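Local coordinates for protein D-alanyl transferase DltD (Enterococcus faecalis, PDB 6O93) that probably transfers D-alanine during the D-alanylation of lipoteichoic acid in Gram-positive bacteria, at residues K14-S19 with I198-R203; S50-F55 with P205-D210. One frame throughout, in Å; residues are numbered along the deposited sequence.

Overall arrangement
From the N terminus the chain runs through helix 10-17 and runs on to 18-19, the first half of contact 1. It then forms strand 40-44 of the five-stranded parallel sheet and passes into the loop 50-55, the first half of contact 2. Contact 1 closes when 198-203 returns to 14-19, and contact 2 closes directly after it, when helix 204-211 reaches 50-55. The two closures therefore cross rather than nest. Together they fasten one continuous piece, loop plus helix, to two N-terminal parts of the SGNH-hydrolase-like fold. They touch each other where Arg203 CD lies 3.5 Å from Phe52 CE1.

Contact 1: K14-S19 with I198-R203; sequences KEASTS and IGMVSR
The last part of helix 10-17 and the residues after it meet the loop that leads into helix 204-211, in what its family suggests is an SGNH-hydrolase-like fold. Arg203 holds the N-cap position of that second helix. The tight part centres on Thr18, Ser202 and Arg203. Ser202 OG, anti to its backbone N (chi1 176°), donates to Glu15 O at 2.9 Å. It arrives in the carbonyl plane, on a lone pair. OG1 of Thr18 sits between its own backbone N and carbonyl carbon, where it takes the Arg203 N-H at 3.1 Å; this bond is bent. A water donates to Lys14 O and Ser202 OG and accepts from Thr18 OG1. Arg203 runs extended from CG to NE, so its CG and CD pass alongside the Thr18 carbonyl. Arg203 NH1 donates to Thr18 O at 3.0 Å with an N-H...O angle of 160°; that oxygen lies close to the guanidinium plane. NH1 also makes a weak bond to Ser19 O, so one nitrogen spans the successive carbonyls of Thr18 and Ser19. Met200 packs closely too. It bends at chi3 (-65°) and lays CE against Ala16 CB at 3.7 Å, while Ile30 of helix 29-36 also touches both residues.

The loose, solvent side is at Val201, which is exposed and points away. Here a water accepts from Val201 N and donates to Ser19 O. Ser19 turns its OG back to Ala16 O, and its CB lies 3.6 Å from Met200 CG.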
loop_
_atom_site.group_PDB
_atom_site.type_symbol
_atom_site.label_atom_id
_atom_site.label_comp_id
_atom_site.label_asym_id
_atom_site.label_seq_id
_atom_site.Cartn_x
_atom_site.Cartn_y
_atom_site.Cartn_z
ATOM N N LYS A 14 -2.028 -16.787 9.498
ATOM C CA LYS A 14 -0.623 -16.888 9.116
ATOM C C LYS A 14 -0.475 -17.100 7.614
ATOM O O LYS A 14 0.362 -16.458 6.967
ATOM C CB LYS A 14 0.049 -18.025 9.885
ATOM C CG LYS A 14 1.499 -18.262 9.490
ATOM C CD LYS A 14 2.160 -19.299 10.382
ATOM C CE LYS A 14 3.630 -19.461 10.033
ATOM N NZ LYS A 14 4.328 -20.386 10.965
ATOM N N GLU A 15 -1.281 -17.997 7.041
ATOM C CA GLU A 15 -1.185 -18.280 5.613
ATOM C C GLU A 15 -1.592 -17.073 4.778
ATOM O O GLU A 15 -0.984 -16.798 3.738
ATOM C CB GLU A 15 -2.054 -19.487 5.264
ATOM C CG GLU A 15 -1.542 -20.789 5.852
ATOM C CD GLU A 15 -0.316 -21.303 5.134
ATOM O OE1 GLU A 15 -0.283 -21.228 3.887
ATOM O OE2 GLU A 15 0.620 -21.777 5.812
ATOM N N ALA A 16 -2.617 -16.342 5.216
ATOM C CA ALA A 16 -3.101 -15.191 4.462
ATOM C C ALA A 16 -2.186 -13.977 4.577
ATOM O O ALA A 16 -2.230 -13.102 3.705
ATOM C CB ALA A 16 -4.505 -14.813 4.934
ATOM N N SER A 17 -1.355 -13.909 5.621
ATOM C CA SER A 17 -0.565 -12.708 5.865
ATOM C C SER A 17 0.403 -12.421 4.723
ATOM O O SER A 17 0.737 -11.257 4.477
ATOM C CB SER A 17 0.200 -12.841 7.184
ATOM O OG SER A 17 1.214 -13.824 7.093
ATOM N N THR A 18 0.862 -13.458 4.019
ATOM C CA THR A 18 1.808 -13.300 2.921
ATOM C C THR A 18 1.185 -13.585 1.562
ATOM O O THR A 18 1.904 -13.613 0.556
ATOM C CB THR A 18 3.014 -14.217 3.127
ATOM O OG1 THR A 18 2.587 -15.583 3.065
ATOM C CG2 THR A 18 3.676 -13.947 4.475
ATOM N N SER A 19 -0.131 -13.797 1.503
ATOM C CA SER A 19 -0.771 -14.207 0.258
ATOM C C SER A 19 -1.014 -13.037 -0.683
ATOM O O SER A 19 -1.001 -13.222 -1.905
ATOM C CB SER A 19 -2.099 -14.903 0.556
ATOM O OG SER A 19 -3.075 -13.967 0.982
ATOM N N ILE A 198 -10.973 -18.044 -1.816
ATOM C CA ILE A 198 -10.757 -18.535 -3.170
ATOM C C ILE A 198 -9.611 -17.761 -3.803
ATOM O O ILE A 198 -9.580 -16.523 -3.775
ATOM C CB ILE A 198 -12.049 -18.416 -3.992
ATOM C CG1 ILE A 198 -13.110 -19.373 -3.439
ATOM C CG2 ILE A 198 -11.775 -18.706 -5.464
ATOM C CD1 ILE A 198 -14.475 -19.233 -4.081
ATOM N N GLY A 199 -8.651 -18.490 -4.369
ATOM C CA GLY A 199 -7.492 -17.878 -4.980
ATOM C C GLY A 199 -6.381 -17.493 -4.027
ATOM O O GLY A 199 -5.328 -17.038 -4.488
ATOM N N MET A 200 -6.572 -17.650 -2.718
ATOM C CA MET A 200 -5.508 -17.344 -1.769
ATOM C C MET A 200 -4.373 -18.347 -1.937
ATOM O O MET A 200 -4.573 -19.555 -1.772
ATOM C CB MET A 200 -6.031 -17.375 -0.335
ATOM C CG MET A 200 -4.991 -16.964 0.707
ATOM S SD MET A 200 -5.351 -17.564 2.373
ATOM C CE MET A 200 -6.866 -16.682 2.727
ATOM N N VAL A 201 -3.189 -17.849 -2.270
ATOM C CA VAL A 201 -1.992 -18.671 -2.388
ATOM C C VAL A 201 -0.970 -18.079 -1.428
ATOM O O VAL A 201 -0.364 -17.038 -1.709
ATOM C CB VAL A 201 -1.458 -18.722 -3.823
ATOM C CG1 VAL A 201 -0.143 -19.480 -3.874
ATOM C CG2 VAL A 201 -2.484 -19.373 -4.741
ATOM N N SER A 202 -0.789 -18.730 -0.286
ATOM C CA SER A 202 0.174 -18.269 0.697
ATOM C C SER A 202 1.595 -18.392 0.158
ATOM O O SER A 202 1.923 -19.317 -0.590
ATOM C CB SER A 202 0.036 -19.075 1.987
ATOM O OG SER A 202 1.027 -18.707 2.928
ATOM N N ARG A 203 2.439 -17.438 0.543
ATOM C CA ARG A 203 3.862 -17.499 0.239
ATOM C C ARG A 203 4.663 -18.135 1.366
ATOM O O ARG A 203 5.895 -18.025 1.376
ATOM C CB ARG A 203 4.399 -16.096 -0.066
ATOM C CG ARG A 203 3.952 -15.553 -1.416
ATOM C CD ARG A 203 4.462 -14.139 -1.666
ATOM N NE ARG A 203 4.110 -13.667 -3.004
ATOM C CZ ARG A 203 2.911 -13.204 -3.347
ATOM N NH1 ARG A 203 1.932 -13.145 -2.453
ATOM N NH2 ARG A 203 2.686 -12.799 -4.590
HETATM O O HOH W 1 2.279 -17.105 5.066
HETATM O O HOH W 2 -2.938 -15.176 -2.872
#

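Contact 2: S50-F55 with P205-D210; sequences SRFSAF and PIVEKD
The non-regular segment 50-55 comes closest to helix 204-211 at its far end, where the CA atoms of Ala54 and Asp210 are 4.8 Å apart, against 7.9 Å for the CA atoms of Phe52 and Ile206. An inverse gamma turn centred on Arg51 leads into Phe52, and Ser53 OG, accepting from Phe55 N, forms an ST turn around Ala54. No direct hydrogen bond joins the two segments.

Phe52 points toward the helix and carries the apolar half. Its ring meets Val207 by the edge: CG2 of Val207 lies near the ring plane, 3.8 Å from Phe52 CE2. CG1 of Val207 is anti to the backbone N (chi1 171°), which puts CG2 anti to the carbonyl carbon and at the ring edge. Ile206 adds a lighter touch, with CG2 4.3 Å from Phe52 CB.

Asp210 carries the other half. Its CG is anti to the carbonyl carbon (chi1 -65°), which brings OD2 against the backbone of Ser53 and Ala54. Asp210 OD2 comes 3.3 Å from Ser53 C, and Asp210 CB packs 3.8 Å from Ala54 CA. A water donates to Asp210 OD2 at 2.5 Å and, weakly, to Phe52 O, so a water bridges loop and helix.

Arg51 touches His349, which with Ser47 and Asp346 has charge-relay geometry, consistent with an active-site loop of an SGNH-hydrolase-like fold. Helix 57-63 touches both partners: Val59 meets Phe52 and Asp210, and Glu62 meets Val207. Phe55 packs against helices 220-233 and 352-367, so this loop after strand 40-44 is set among three helices besides 204-211.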
loop_
_atom_site.group_PDB
_atom_site.type_symbol
_atom_site.label_atom_id
_atom_site.label_comp_id
_atom_site.label_asym_id
_atom_site.label_seq_id
_atom_site.Cartn_x
_atom_site.Cartn_y
_atom_site.Cartn_z
ATOM N N SER A 50 5.268 -8.119 -3.204
ATOM C CA SER A 50 5.480 -9.501 -3.613
ATOM C C SER A 50 6.938 -9.821 -3.920
ATOM O O SER A 50 7.255 -10.986 -4.187
ATOM C CB SER A 50 4.626 -9.824 -4.843
ATOM O OG SER A 50 5.037 -9.061 -5.966
ATOM N N ARG A 51 7.828 -8.829 -3.887
ATOM C CA ARG A 51 9.244 -9.041 -4.186
ATOM C C ARG A 51 9.903 -9.707 -2.981
ATOM O O ARG A 51 10.630 -9.091 -2.197
ATOM C CB ARG A 51 9.919 -7.726 -4.547
ATOM C CG ARG A 51 9.924 -7.430 -6.037
ATOM C CD ARG A 51 8.526 -7.453 -6.632
ATOM N NE ARG A 51 8.556 -7.171 -8.063
ATOM C CZ ARG A 51 7.477 -7.065 -8.832
ATOM N NH1 ARG A 51 6.265 -7.215 -8.316
ATOM N NH2 ARG A 51 7.615 -6.803 -10.124
ATOM N N PHE A 52 9.645 -11.002 -2.847
ATOM C CA PHE A 52 10.141 -11.761 -1.712
ATOM C C PHE A 52 11.597 -12.163 -1.909
ATOM O O PHE A 52 12.061 -12.397 -3.029
ATOM C CB PHE A 52 9.286 -13.010 -1.491
ATOM C CG PHE A 52 8.161 -12.811 -0.515
ATOM C CD1 PHE A 52 7.205 -11.832 -0.725
ATOM C CD2 PHE A 52 8.056 -13.613 0.611
ATOM C CE1 PHE A 52 6.168 -11.650 0.174
ATOM C CE2 PHE A 52 7.023 -13.437 1.511
ATOM C CZ PHE A 52 6.077 -12.454 1.291
ATOM N N SER A 53 12.317 -12.229 -0.796
ATOM C CA SER A 53 13.666 -12.775 -0.745
ATOM C C SER A 53 13.971 -13.075 0.715
ATOM O O SER A 53 13.118 -12.911 1.591
ATOM C CB SER A 53 14.690 -11.809 -1.351
ATOM O OG SER A 53 14.898 -10.689 -0.507
ATOM N N ALA A 54 15.203 -13.513 0.979
ATOM C CA ALA A 54 15.607 -13.781 2.353
ATOM C C ALA A 54 15.524 -12.537 3.228
ATOM O O ALA A 54 15.462 -12.658 4.455
ATOM C CB ALA A 54 17.030 -14.342 2.381
ATOM N N PHE A 55 15.506 -11.350 2.623
ATOM C CA PHE A 55 15.538 -10.093 3.355
ATOM C C PHE A 55 14.207 -9.360 3.328
ATOM O O PHE A 55 14.122 -8.237 3.838
ATOM C CB PHE A 55 16.648 -9.209 2.784
ATOM C CG PHE A 55 17.911 -9.964 2.513
ATOM C CD1 PHE A 55 18.847 -10.150 3.513
ATOM C CD2 PHE A 55 18.141 -10.525 1.270
ATOM C CE1 PHE A 55 20.000 -10.865 3.273
ATOM C CE2 PHE A 55 19.291 -11.240 1.025
ATOM C CZ PHE A 55 20.222 -11.413 2.028
ATOM N N PRO A 205 5.482 -21.231 1.792
ATOM C CA PRO A 205 6.547 -22.106 1.269
ATOM C C PRO A 205 7.781 -21.338 0.829
ATOM O O PRO A 205 8.906 -21.818 1.011
ATOM C CB PRO A 205 5.867 -22.823 0.092
ATOM C CG PRO A 205 4.403 -22.723 0.369
ATOM C CD PRO A 205 4.215 -21.411 1.063
ATOM N N ILE A 206 7.601 -20.150 0.247
ATOM C CA ILE A 206 8.748 -19.329 -0.126
ATOM C C ILE A 206 9.466 -18.828 1.120
ATOM O O ILE A 206 10.702 -18.773 1.164
ATOM C CB ILE A 206 8.299 -18.168 -1.032
ATOM C CG1 ILE A 206 7.665 -18.716 -2.316
ATOM C CG2 ILE A 206 9.479 -17.257 -1.357
ATOM C CD1 ILE A 206 7.063 -17.655 -3.216
ATOM N N VAL A 207 8.705 -18.456 2.151
ATOM C CA VAL A 207 9.304 -18.001 3.404
ATOM C C VAL A 207 10.220 -19.076 3.973
ATOM O O VAL A 207 11.373 -18.809 4.335
ATOM C CB VAL A 207 8.204 -17.611 4.408
ATOM C CG1 VAL A 207 8.804 -17.336 5.781
ATOM C CG2 VAL A 207 7.429 -16.399 3.906
ATOM N N GLU A 208 9.723 -20.310 4.058
ATOM C CA GLU A 208 10.502 -21.379 4.671
ATOM C C GLU A 208 11.693 -21.773 3.810
ATOM O O GLU A 208 12.700 -22.260 4.338
ATOM C CB GLU A 208 9.599 -22.582 4.942
ATOM C CG GLU A 208 8.548 -22.303 6.012
ATOM C CD GLU A 208 7.515 -23.404 6.133
ATOM O OE1 GLU A 208 7.692 -24.465 5.497
ATOM O OE2 GLU A 208 6.524 -23.202 6.866
ATOM N N LYS A 209 11.610 -21.555 2.496
ATOM C CA LYS A 209 12.757 -21.822 1.636
ATOM C C LYS A 209 13.835 -20.762 1.829
ATOM O O LYS A 209 15.021 -21.085 1.968
ATOM C CB LYS A 209 12.316 -21.885 0.171
ATOM C CG LYS A 209 13.451 -22.174 -0.804
ATOM C CD LYS A 209 12.963 -22.215 -2.246
ATOM C CE LYS A 209 14.101 -22.542 -3.205
ATOM N NZ LYS A 209 13.648 -22.610 -4.624
ATOM N N ASP A 210 13.436 -19.487 1.851
ATOM C CA ASP A 210 14.408 -18.408 1.982
ATOM C C ASP A 210 14.997 -18.342 3.385
ATOM O O ASP A 210 16.116 -17.848 3.559
ATOM C CB ASP A 210 13.758 -17.072 1.617
ATOM C CG ASP A 210 13.334 -17.009 0.164
ATOM O OD1 ASP A 210 13.650 -17.956 -0.588
ATOM O OD2 ASP A 210 12.685 -16.016 -0.226
HETATM O O HOH W 3 12.307 -15.630 -2.639
#